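Local coordinates for protein Lic11098 (Leptospira interrogans serogroup Icterohaemorrhagiae serovar copenhageni, PDB 4U08) that is of unknown function but folds as a leucine-rich repeat solenoid, possibly a virulence factor that binds partner molecules, at residues A[253-258]-A[276-281]; A[53-58]-A[71-76]; A[112-117]-A[135-140]. All coordinates share one frame; numbering follows the deposited sequence.

Contact 1. Residues A[253-258]-A[276-281]. With ZN (zinc ion), chain E.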
loop_
_atom_site.group_PDB
_atom_site.type_symbol
_atom_site.label_atom_id
_atom_site.label_comp_id
_atom_site.label_asym_id
_atom_site.label_seq_id
_atom_site.Cartn_x
_atom_site.Cartn_y
_atom_site.Cartn_z
ATOM N N GLN A 253 2.138 -10.512 7.764
ATOM C CA GLN A 253 0.756 -11.018 7.773
ATOM C C GLN A 253 0.250 -11.210 6.391
ATOM O O GLN A 253 -0.582 -12.092 6.173
ATOM C CB GLN A 253 -0.169 -10.022 8.507
ATOM C CG GLN A 253 0.143 -9.918 9.999
ATOM C CD GLN A 253 -0.673 -8.871 10.725
ATOM O OE1 GLN A 253 -1.151 -7.884 10.155
ATOM N NE2 GLN A 253 -0.804 -9.047 12.022
ATOM N N LYS A 254 0.654 -10.327 5.458
ATOM C CA LYS A 254 0.179 -10.394 4.081
ATOM C C LYS A 254 1.319 -10.302 3.098
ATOM O O LYS A 254 2.101 -9.343 3.124
ATOM C CB LYS A 254 -0.843 -9.283 3.767
ATOM C CG LYS A 254 -2.167 -9.403 4.492
ATOM C CD LYS A 254 -3.179 -8.385 3.967
ATOM C CE LYS A 254 -4.473 -8.394 4.750
ATOM N NZ LYS A 254 -5.271 -9.641 4.520
ATOM N N LEU A 255 1.408 -11.299 2.217
ATOM C CA LEU A 255 2.404 -11.350 1.147
ATOM C C LEU A 255 1.629 -11.486 -0.164
ATOM O O LEU A 255 0.979 -12.518 -0.407
ATOM C CB LEU A 255 3.386 -12.505 1.367
ATOM C CG LEU A 255 4.496 -12.687 0.322
ATOM C CD1 LEU A 255 5.291 -11.382 0.120
ATOM C CD2 LEU A 255 5.412 -13.833 0.707
ATOM N N LYS A 256 1.619 -10.411 -0.958
ATOM C CA LYS A 256 0.878 -10.377 -2.225
ATOM C C LYS A 256 1.865 -10.372 -3.385
ATOM O O LYS A 256 2.620 -9.414 -3.535
ATOM C CB LYS A 256 -0.071 -9.182 -2.259
ATOM C CG LYS A 256 -1.278 -9.399 -1.352
ATOM C CD LYS A 256 -2.447 -8.524 -1.746
ATOM C CE LYS A 256 -3.636 -8.720 -0.851
ATOM N NZ LYS A 256 -3.381 -8.219 0.526
ATOM N N LEU A 257 1.909 -11.478 -4.147
ATOM C CA LEU A 257 2.838 -11.694 -5.246
ATOM C C LEU A 257 2.119 -11.979 -6.578
ATOM O O LEU A 257 2.726 -12.554 -7.487
ATOM C CB LEU A 257 3.780 -12.864 -4.867
ATOM C CG LEU A 257 4.824 -12.587 -3.782
ATOM C CD1 LEU A 257 5.301 -13.860 -3.147
ATOM C CD2 LEU A 257 6.010 -11.827 -4.355
ATOM N N TYR A 258 0.853 -11.532 -6.687
ATOM C CA TYR A 258 -0.012 -11.670 -7.854
ATOM C C TYR A 258 0.694 -11.143 -9.118
ATOM O O TYR A 258 1.291 -10.067 -9.094
ATOM C CB TYR A 258 -1.351 -10.930 -7.614
ATOM C CG TYR A 258 -2.162 -10.640 -8.858
ATOM C CD1 TYR A 258 -2.274 -9.344 -9.354
ATOM C CD2 TYR A 258 -2.831 -11.665 -9.539
ATOM C CE1 TYR A 258 -3.022 -9.070 -10.502
ATOM C CE2 TYR A 258 -3.578 -11.404 -10.688
ATOM C CZ TYR A 258 -3.683 -10.103 -11.159
ATOM O OH TYR A 258 -4.432 -9.848 -12.287
ATOM N N GLN A 276 -0.954 -14.692 7.211
ATOM C CA GLN A 276 -2.380 -15.004 7.132
ATOM C C GLN A 276 -2.853 -15.068 5.696
ATOM O O GLN A 276 -3.824 -15.759 5.387
ATOM C CB GLN A 276 -3.205 -13.936 7.873
ATOM C CG GLN A 276 -2.691 -13.625 9.262
ATOM C CD GLN A 276 -3.660 -12.756 10.021
ATOM O OE1 GLN A 276 -4.001 -11.630 9.640
ATOM N NE2 GLN A 276 -4.144 -13.299 11.106
ATOM N N GLU A 277 -2.224 -14.281 4.820
ATOM C CA GLU A 277 -2.597 -14.260 3.416
ATOM C C GLU A 277 -1.363 -14.372 2.532
ATOM O O GLU A 277 -0.394 -13.615 2.707
ATOM C CB GLU A 277 -3.418 -13.005 3.088
ATOM C CG GLU A 277 -3.923 -12.987 1.648
ATOM C CD GLU A 277 -4.848 -11.846 1.277
ATOM O OE1 GLU A 277 -5.499 -11.275 2.181
ATOM O OE2 GLU A 277 -4.960 -11.554 0.068
ATOM N N LEU A 278 -1.410 -15.325 1.580
ATOM C CA LEU A 278 -0.371 -15.586 0.602
ATOM C C LEU A 278 -1.030 -15.667 -0.775
ATOM O O LEU A 278 -1.813 -16.589 -1.058
ATOM C CB LEU A 278 0.433 -16.852 0.970
ATOM C CG LEU A 278 1.576 -17.242 0.018
ATOM C CD1 LEU A 278 2.579 -16.098 -0.168
ATOM C CD2 LEU A 278 2.243 -18.548 0.453
ATOM N N ASP A 279 -0.793 -14.629 -1.595
ATOM C CA ASP A 279 -1.386 -14.525 -2.907
ATOM C C ASP A 279 -0.332 -14.748 -3.978
ATOM O O ASP A 279 0.513 -13.887 -4.217
ATOM C CB ASP A 279 -2.113 -13.173 -3.084
ATOM C CG ASP A 279 -2.908 -13.007 -4.381
ATOM O OD1 ASP A 279 -2.748 -13.845 -5.298
ATOM O OD2 ASP A 279 -3.667 -12.018 -4.490
ATOM N N LEU A 280 -0.375 -15.917 -4.606
ATOM C CA LEU A 280 0.583 -16.278 -5.646
ATOM C C LEU A 280 -0.110 -16.463 -6.971
ATOM O O LEU A 280 0.429 -17.109 -7.842
ATOM C CB LEU A 280 1.333 -17.546 -5.238
ATOM C CG LEU A 280 2.332 -17.400 -4.115
ATOM C CD1 LEU A 280 2.482 -18.677 -3.361
ATOM C CD2 LEU A 280 3.677 -16.928 -4.646
ATOM N N ASP A 281 -1.286 -15.858 -7.141
ATOM C CA ASP A 281 -2.072 -15.944 -8.377
ATOM C C ASP A 281 -1.249 -15.412 -9.566
ATOM O O ASP A 281 -0.488 -14.465 -9.403
ATOM C CB ASP A 281 -3.330 -15.101 -8.225
ATOM C CG ASP A 281 -4.301 -15.253 -9.376
ATOM O OD1 ASP A 281 -5.224 -16.074 -9.261
ATOM O OD2 ASP A 281 -4.116 -14.572 -10.403
HETATM ZN ZN ZN E . -6.454 -15.592 -11.137
#
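The backbone oxygen Gln253 O is held by two amide hydrogens, from Gln276 and Glu277. Glu277 N, 3.1 Å from Gln253 O, lies nearly along the C=O axis, while Gln276 N, 2.8 Å from Gln253 O, comes from above the carbonyl plane. This forked bond starts the pairing of strands 254-256 and 277-279, two neighbours in the parallel sheet of the leucine-rich repeat solenoid. The bonds then alternate: Leu255 gives its N-H to Glu277 O and takes one from Asp279 N, and Leu257 N goes on to Asp279 O.

On the side-chain face of Lys254, Lys256 and Glu277, the acid serves two bases. Its chain is extended, with CG anti to the backbone N (chi1 -176°), so the carboxylate sits between the lysine tips. Lys254 NZ meets Glu277 OE1 at 2.9 Å from above the carboxylate plane; Lys256 NZ makes a long salt bridge of 3.7 Å to Glu277 OE2. Long lysines suit this place: Lys254 bends at chi4 to bring NZ across, whereas Lys256 CE lies nearer OE2 than its NZ, hence the long bridge. The other face is apolar: Leu255 and Leu278 share one rotamer and lie side by side, CD2 of Leu255 against CD1 of Leu278, facing the buried core.

At the end of the strand Asp279 OD1 accepts Asp281 N in an Asx turn, a task suited to a short acid. Asp281 lies alongside Tyr258, whose ring edge meets the carboxylate, with CE2 of Tyr258 3.2 Å from OD2 of Asp281. Asp281 OD1 binds a zinc ion at 2.3 Å.

Contact 2. Residues A[53-58]-A[71-76]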
loop_
_atom_site.group_PDB
_atom_site.type_symbol
_atom_site.label_atom_id
_atom_site.label_comp_id
_atom_site.label_asym_id
_atom_site.label_seq_id
_atom_site.Cartn_x
_atom_site.Cartn_y
_atom_site.Cartn_z
ATOM N N ASN A 53 -11.637 24.962 -5.582
ATOM C CA ASN A 53 -11.881 26.319 -6.076
ATOM C C ASN A 53 -11.059 26.520 -7.363
ATOM O O ASN A 53 -10.581 25.528 -7.921
ATOM C CB ASN A 53 -11.603 27.385 -4.983
ATOM C CG ASN A 53 -12.709 27.520 -3.955
ATOM O OD1 ASN A 53 -13.874 27.804 -4.281
ATOM N ND2 ASN A 53 -12.368 27.332 -2.688
ATOM N N GLN A 54 -10.915 27.767 -7.865
ATOM C CA GLN A 54 -10.154 27.997 -9.099
ATOM C C GLN A 54 -8.938 28.916 -8.898
ATOM O O GLN A 54 -8.542 29.624 -9.830
ATOM C CB GLN A 54 -11.066 28.491 -10.239
ATOM C CG GLN A 54 -12.024 27.432 -10.774
ATOM C CD GLN A 54 -13.374 27.488 -10.095
ATOM O OE1 GLN A 54 -14.140 28.445 -10.267
ATOM N NE2 GLN A 54 -13.714 26.444 -9.342
ATOM N N LEU A 55 -8.318 28.862 -7.697
ATOM C CA LEU A 55 -7.141 29.669 -7.352
ATOM C C LEU A 55 -5.925 29.298 -8.197
ATOM O O LEU A 55 -5.616 28.115 -8.345
ATOM C CB LEU A 55 -6.792 29.568 -5.852
ATOM C CG LEU A 55 -7.865 29.974 -4.839
ATOM C CD1 LEU A 55 -7.397 29.707 -3.419
ATOM C CD2 LEU A 55 -8.215 31.431 -4.968
ATOM N N ILE A 56 -5.267 30.306 -8.777
ATOM C CA ILE A 56 -4.070 30.123 -9.593
ATOM C C ILE A 56 -2.829 30.521 -8.797
ATOM O O ILE A 56 -1.736 30.029 -9.077
ATOM C CB ILE A 56 -4.161 30.825 -10.978
ATOM C CG1 ILE A 56 -4.439 32.345 -10.847
ATOM C CG2 ILE A 56 -5.175 30.116 -11.893
ATOM C CD1 ILE A 56 -4.070 33.204 -12.097
ATOM N N ALA A 57 -3.013 31.388 -7.782
ATOM C CA ALA A 57 -1.962 31.893 -6.903
ATOM C C ALA A 57 -2.545 32.308 -5.553
ATOM O O ALA A 57 -3.765 32.279 -5.378
ATOM C CB ALA A 57 -1.270 33.080 -7.562
ATOM N N LEU A 58 -1.680 32.683 -4.597
ATOM C CA LEU A 58 -2.092 33.147 -3.271
ATOM C C LEU A 58 -1.500 34.523 -2.986
ATOM O O LEU A 58 -0.348 34.763 -3.366
ATOM C CB LEU A 58 -1.606 32.201 -2.166
ATOM C CG LEU A 58 -2.184 30.790 -2.093
ATOM C CD1 LEU A 58 -1.344 29.953 -1.152
ATOM C CD2 LEU A 58 -3.646 30.797 -1.648
ATOM N N LEU A 71 -3.965 24.523 6.501
ATOM C CA LEU A 71 -4.239 25.195 5.253
ATOM C C LEU A 71 -4.613 24.154 4.202
ATOM O O LEU A 71 -3.761 23.371 3.773
ATOM C CB LEU A 71 -3.032 26.072 4.826
ATOM C CG LEU A 71 -3.157 26.839 3.508
ATOM C CD1 LEU A 71 -4.374 27.767 3.507
ATOM C CD2 LEU A 71 -1.894 27.638 3.236
ATOM N N HIS A 72 -5.905 24.123 3.829
ATOM C CA HIS A 72 -6.462 23.189 2.846
ATOM C C HIS A 72 -6.588 23.930 1.514
ATOM O O HIS A 72 -7.377 24.868 1.389
ATOM C CB HIS A 72 -7.821 22.627 3.332
ATOM C CG HIS A 72 -7.727 21.862 4.618
ATOM N ND1 HIS A 72 -7.801 20.480 4.641
ATOM C CD2 HIS A 72 -7.537 22.308 5.883
ATOM C CE1 HIS A 72 -7.657 20.134 5.912
ATOM N NE2 HIS A 72 -7.496 21.198 6.696
ATOM N N LEU A 73 -5.762 23.552 0.543
ATOM C CA LEU A 73 -5.725 24.203 -0.761
ATOM C C LEU A 73 -5.820 23.202 -1.900
ATOM O O LEU A 73 -5.358 23.473 -3.011
ATOM C CB LEU A 73 -4.412 24.981 -0.881
ATOM C CG LEU A 73 -4.424 26.419 -0.437
ATOM C CD1 LEU A 73 -3.018 26.928 -0.321
ATOM C CD2 LEU A 73 -5.191 27.276 -1.422
ATOM N N SER A 74 -6.413 22.049 -1.626
ATOM C CA SER A 74 -6.533 20.980 -2.591
ATOM C C SER A 74 -7.520 21.311 -3.690
ATOM O O SER A 74 -8.432 22.114 -3.488
ATOM C CB SER A 74 -6.942 19.682 -1.893
ATOM O OG SER A 74 -6.021 19.359 -0.864
ATOM N N LYS A 75 -7.336 20.686 -4.853
ATOM C CA LYS A 75 -8.220 20.802 -6.008
ATOM C C LYS A 75 -8.448 22.267 -6.445
ATOM O O LYS A 75 -9.575 22.758 -6.488
ATOM C CB LYS A 75 -9.542 20.029 -5.769
ATOM C CG LYS A 75 -9.335 18.540 -5.477
ATOM C CD LYS A 75 -10.633 17.825 -5.123
ATOM C CE LYS A 75 -10.713 17.486 -3.655
ATOM N NZ LYS A 75 -12.029 16.901 -3.286
ATOM N N ASN A 76 -7.352 22.960 -6.737
ATOM C CA ASN A 76 -7.356 24.307 -7.290
ATOM C C ASN A 76 -6.489 24.209 -8.538
ATOM O O ASN A 76 -6.287 23.101 -9.049
ATOM C CB ASN A 76 -6.805 25.326 -6.292
ATOM C CG ASN A 76 -7.827 25.783 -5.318
ATOM O OD1 ASN A 76 -8.619 26.664 -5.608
ATOM N ND2 ASN A 76 -7.855 25.164 -4.158
#
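Asn76 leaves its backbone with CG anti to the carbonyl carbon (chi1 -83°), which carries the amide across to residues 53-55. Its CB rests 3.7 Å from Leu55 O, and CG lies near the carbonyl of Asn53, whose C is 3.0 Å from Asn76 OD1. At the tip the two branches part. OD1 accepts Leu55 N at 3.0 Å, the donor lying in the amide's carbonyl plane and on a lone pair; the same OD1 is packed against CB of Asn53, 3.1 Å away. ND2 turns back to its own turn, giving a weak bond to Leu73 O, and also bonds to Leu50 O in the preceding coil.

This is the asparagine position of a leucine-rich repeat, where an amide that both accepts and donates can satisfy backbone groups of successive coils inside the turn. Asn53 holds the equivalent place one repeat earlier: its OD1 accepts from the backbone N of Ser30 and of Leu32, and its ND2 bonds to Leu27 O and Leu50 O. Between the coils Asn53 N makes a weak bond, 3.2 Å, to Lys75 O.

Leucines fill the interior beside these amides, their branched ends suited to packing from several directions. Leu73 puts CD2 against CD1 of Leu55 at 3.8 Å, the two side chains crossing at about a right angle. Leu58 comes toward Leu73 tip to tip, with CD1 of Leu58 3.6 Å from CD1 of Leu73.

Contact 3. Residues A[112-117]-A[135-140]; sequences QNLQEL and QRLQTL
Two successive coils of the leucine-rich repeat solenoid meet here, where each coil enters its strand of the parallel sheet, 116-118 and 139-141. The entry is fixed by Gln115 O, which takes two amide hydrogens: Thr139 N at 3.0 Å from Gln115 O, nearly along the C=O axis, and Gln138 N from above the carbonyl plane. The next bond runs the other way, from Leu117 N to Thr139 O, as parallel strands require.

Before the strands the coils are joined through water. One water receives Arg136 N and donates to Leu114 O, bridging two backbone groups that do not bond directly. Another donates to Arg136 O and to Gln138 OE1 while accepting from Gln115 NE2. The two glutamine side chains lie side by side, their amide planes 47° apart, and this water joins amide ends that stand 3.8 Å from each other, NE2 of Gln115 to OE1 of Gln138. Long polar glutamines suit this partly exposed edge.

Arg136 is extended from CG to NE and runs beside Asn113. Its aliphatic part passes over Gln112 O, with CD of Arg136 3.4 Å from that oxygen. Its NH1 gives a weak, strongly bent bond to Asn113 OD1, 2.9 Å away, whereas Asn113 ND2 is taken by Gln89 O of the preceding coil.

Leucines face the interior. CD1 of Leu137 packs against CB of Leu117 at 3.9 Å, CG of Leu114 and the backbone of Gln115. Leu117 and Leu140 both have CG anti to the backbone N and lie parallel, CD2 of Leu117 against CD1 of Leu140. Such repetition of leucines on the inner face, with polar residues on the other, is typical of the leucine-rich repeat.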
loop_
_atom_site.group_PDB
_atom_site.type_symbol
_atom_site.label_atom_id
_atom_site.label_comp_id
_atom_site.label_asym_id
_atom_site.label_seq_id
_atom_site.Cartn_x
_atom_site.Cartn_y
_atom_site.Cartn_z
ATOM N N GLN A 112 8.750 24.791 10.496
ATOM C CA GLN A 112 9.286 23.943 11.574
ATOM C C GLN A 112 8.225 23.176 12.383
ATOM O O GLN A 112 8.576 22.245 13.114
ATOM C CB GLN A 112 10.177 24.770 12.519
ATOM C CG GLN A 112 11.537 25.170 11.934
ATOM C CD GLN A 112 12.465 23.996 11.698
ATOM O OE1 GLN A 112 12.852 23.267 12.623
ATOM N NE2 GLN A 112 12.846 23.792 10.447
ATOM N N ASN A 113 6.947 23.584 12.274
ATOM C CA ASN A 113 5.848 22.895 12.974
ATOM C C ASN A 113 5.065 21.945 12.073
ATOM O O ASN A 113 4.199 21.222 12.567
ATOM C CB ASN A 113 4.910 23.903 13.632
ATOM C CG ASN A 113 5.372 24.300 15.004
ATOM O OD1 ASN A 113 6.084 23.554 15.689
ATOM N ND2 ASN A 113 4.976 25.494 15.437
ATOM N N LEU A 114 5.376 21.933 10.760
ATOM C CA LEU A 114 4.693 21.102 9.776
ATOM C C LEU A 114 4.828 19.599 10.109
ATOM O O LEU A 114 5.934 19.073 10.333
ATOM C CB LEU A 114 5.176 21.419 8.360
ATOM C CG LEU A 114 4.191 21.231 7.220
ATOM C CD1 LEU A 114 2.974 22.159 7.347
ATOM C CD2 LEU A 114 4.891 21.430 5.871
ATOM N N GLN A 115 3.673 18.948 10.222
ATOM C CA GLN A 115 3.598 17.516 10.531
ATOM C C GLN A 115 3.155 16.749 9.303
ATOM O O GLN A 115 3.495 15.576 9.155
ATOM C CB GLN A 115 2.602 17.270 11.689
ATOM C CG GLN A 115 3.075 17.816 13.036
ATOM C CD GLN A 115 2.222 17.310 14.174
ATOM O OE1 GLN A 115 0.989 17.327 14.118
ATOM N NE2 GLN A 115 2.867 16.835 15.224
ATOM N N GLU A 116 2.342 17.368 8.467
ATOM C CA GLU A 116 1.789 16.747 7.277
ATOM C C GLU A 116 1.873 17.686 6.089
ATOM O O GLU A 116 1.406 18.830 6.151
ATOM C CB GLU A 116 0.336 16.321 7.523
ATOM C CG GLU A 116 -0.396 15.794 6.286
ATOM C CD GLU A 116 -1.809 15.276 6.500
ATOM O OE1 GLU A 116 -2.216 15.111 7.674
ATOM O OE2 GLU A 116 -2.498 15.002 5.491
ATOM N N LEU A 117 2.443 17.181 4.998
ATOM C CA LEU A 117 2.579 17.923 3.752
ATOM C C LEU A 117 2.068 17.057 2.621
ATOM O O LEU A 117 2.624 15.990 2.350
ATOM C CB LEU A 117 4.056 18.316 3.561
ATOM C CG LEU A 117 4.457 18.986 2.234
ATOM C CD1 LEU A 117 3.627 20.264 1.962
ATOM C CD2 LEU A 117 5.945 19.318 2.242
ATOM N N GLN A 135 11.958 18.673 10.563
ATOM C CA GLN A 135 12.236 17.615 11.529
ATOM C C GLN A 135 11.028 17.193 12.363
ATOM O O GLN A 135 11.125 16.216 13.098
ATOM C CB GLN A 135 13.436 17.963 12.397
ATOM C CG GLN A 135 14.755 17.955 11.590
ATOM C CD GLN A 135 15.075 16.604 11.019
ATOM O OE1 GLN A 135 14.979 15.574 11.696
ATOM N NE2 GLN A 135 15.379 16.566 9.728
ATOM N N ARG A 136 9.899 17.864 12.197
ATOM C CA ARG A 136 8.634 17.477 12.838
ATOM C C ARG A 136 7.716 16.760 11.832
ATOM O O ARG A 136 6.688 16.213 12.225
ATOM C CB ARG A 136 7.932 18.687 13.494
ATOM C CG ARG A 136 8.569 19.055 14.838
ATOM C CD ARG A 136 7.759 20.082 15.598
ATOM N NE ARG A 136 8.060 20.054 17.031
ATOM C CZ ARG A 136 7.364 20.709 17.956
ATOM N NH1 ARG A 136 6.321 21.456 17.607
ATOM N NH2 ARG A 136 7.703 20.622 19.236
ATOM N N LEU A 137 8.104 16.733 10.528
ATOM C CA LEU A 137 7.295 16.109 9.472
ATOM C C LEU A 137 7.111 14.622 9.722
ATOM O O LEU A 137 8.087 13.886 9.899
ATOM C CB LEU A 137 7.867 16.369 8.064
ATOM C CG LEU A 137 6.864 16.268 6.904
ATOM C CD1 LEU A 137 5.881 17.457 6.913
ATOM C CD2 LEU A 137 7.570 16.230 5.581
ATOM N N GLN A 138 5.840 14.203 9.773
ATOM C CA GLN A 138 5.463 12.812 10.014
ATOM C C GLN A 138 4.909 12.166 8.757
ATOM O O GLN A 138 5.074 10.963 8.564
ATOM C CB GLN A 138 4.409 12.748 11.147
ATOM C CG GLN A 138 5.025 12.918 12.526
ATOM C CD GLN A 138 4.041 12.879 13.678
ATOM O OE1 GLN A 138 4.332 13.370 14.775
ATOM N NE2 GLN A 138 2.873 12.287 13.475
ATOM N N THR A 139 4.254 12.954 7.912
ATOM C CA THR A 139 3.601 12.466 6.701
ATOM C C THR A 139 3.937 13.347 5.501
ATOM O O THR A 139 3.743 14.574 5.527
ATOM C CB THR A 139 2.073 12.334 6.931
ATOM O OG1 THR A 139 1.823 11.669 8.179
ATOM C CG2 THR A 139 1.386 11.594 5.838
ATOM N N LEU A 140 4.387 12.695 4.428
ATOM C CA LEU A 140 4.774 13.372 3.187
ATOM C C LEU A 140 4.225 12.635 1.981
ATOM O O LEU A 140 4.641 11.514 1.718
ATOM C CB LEU A 140 6.310 13.456 3.123
ATOM C CG LEU A 140 6.930 14.116 1.876
ATOM C CD1 LEU A 140 6.372 15.533 1.643
ATOM C CD2 LEU A 140 8.435 14.153 2.019
HETATM O O HOH W 1 4.069 20.524 15.209
HETATM O O HOH W 2 8.648 20.001 10.300
HETATM O O HOH W 3 5.859 15.680 14.747
#

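From the N terminus the three contacts follow in series, none nesting in or crossing another. Contact 2 closes first: residues 53-58, which follow strand 47-49, meet 71-76, closing the loop 59-70 as part of one turn of the coil. Contact 3 comes next, joining 112-117 to 135-140 at the entry to their strands, and contact 1 last, joining 253-258 to 276-281 through the strands and just beyond; each closes a loop of 17 residues, 118-134 and 259-275. Contacts 2 and 3 are the nearer pair, about 7 Å apart at the nearest atoms and not touching, whereas contact 1 stands about 20 Å from contact 3. Together they tie adjacent coils at three places.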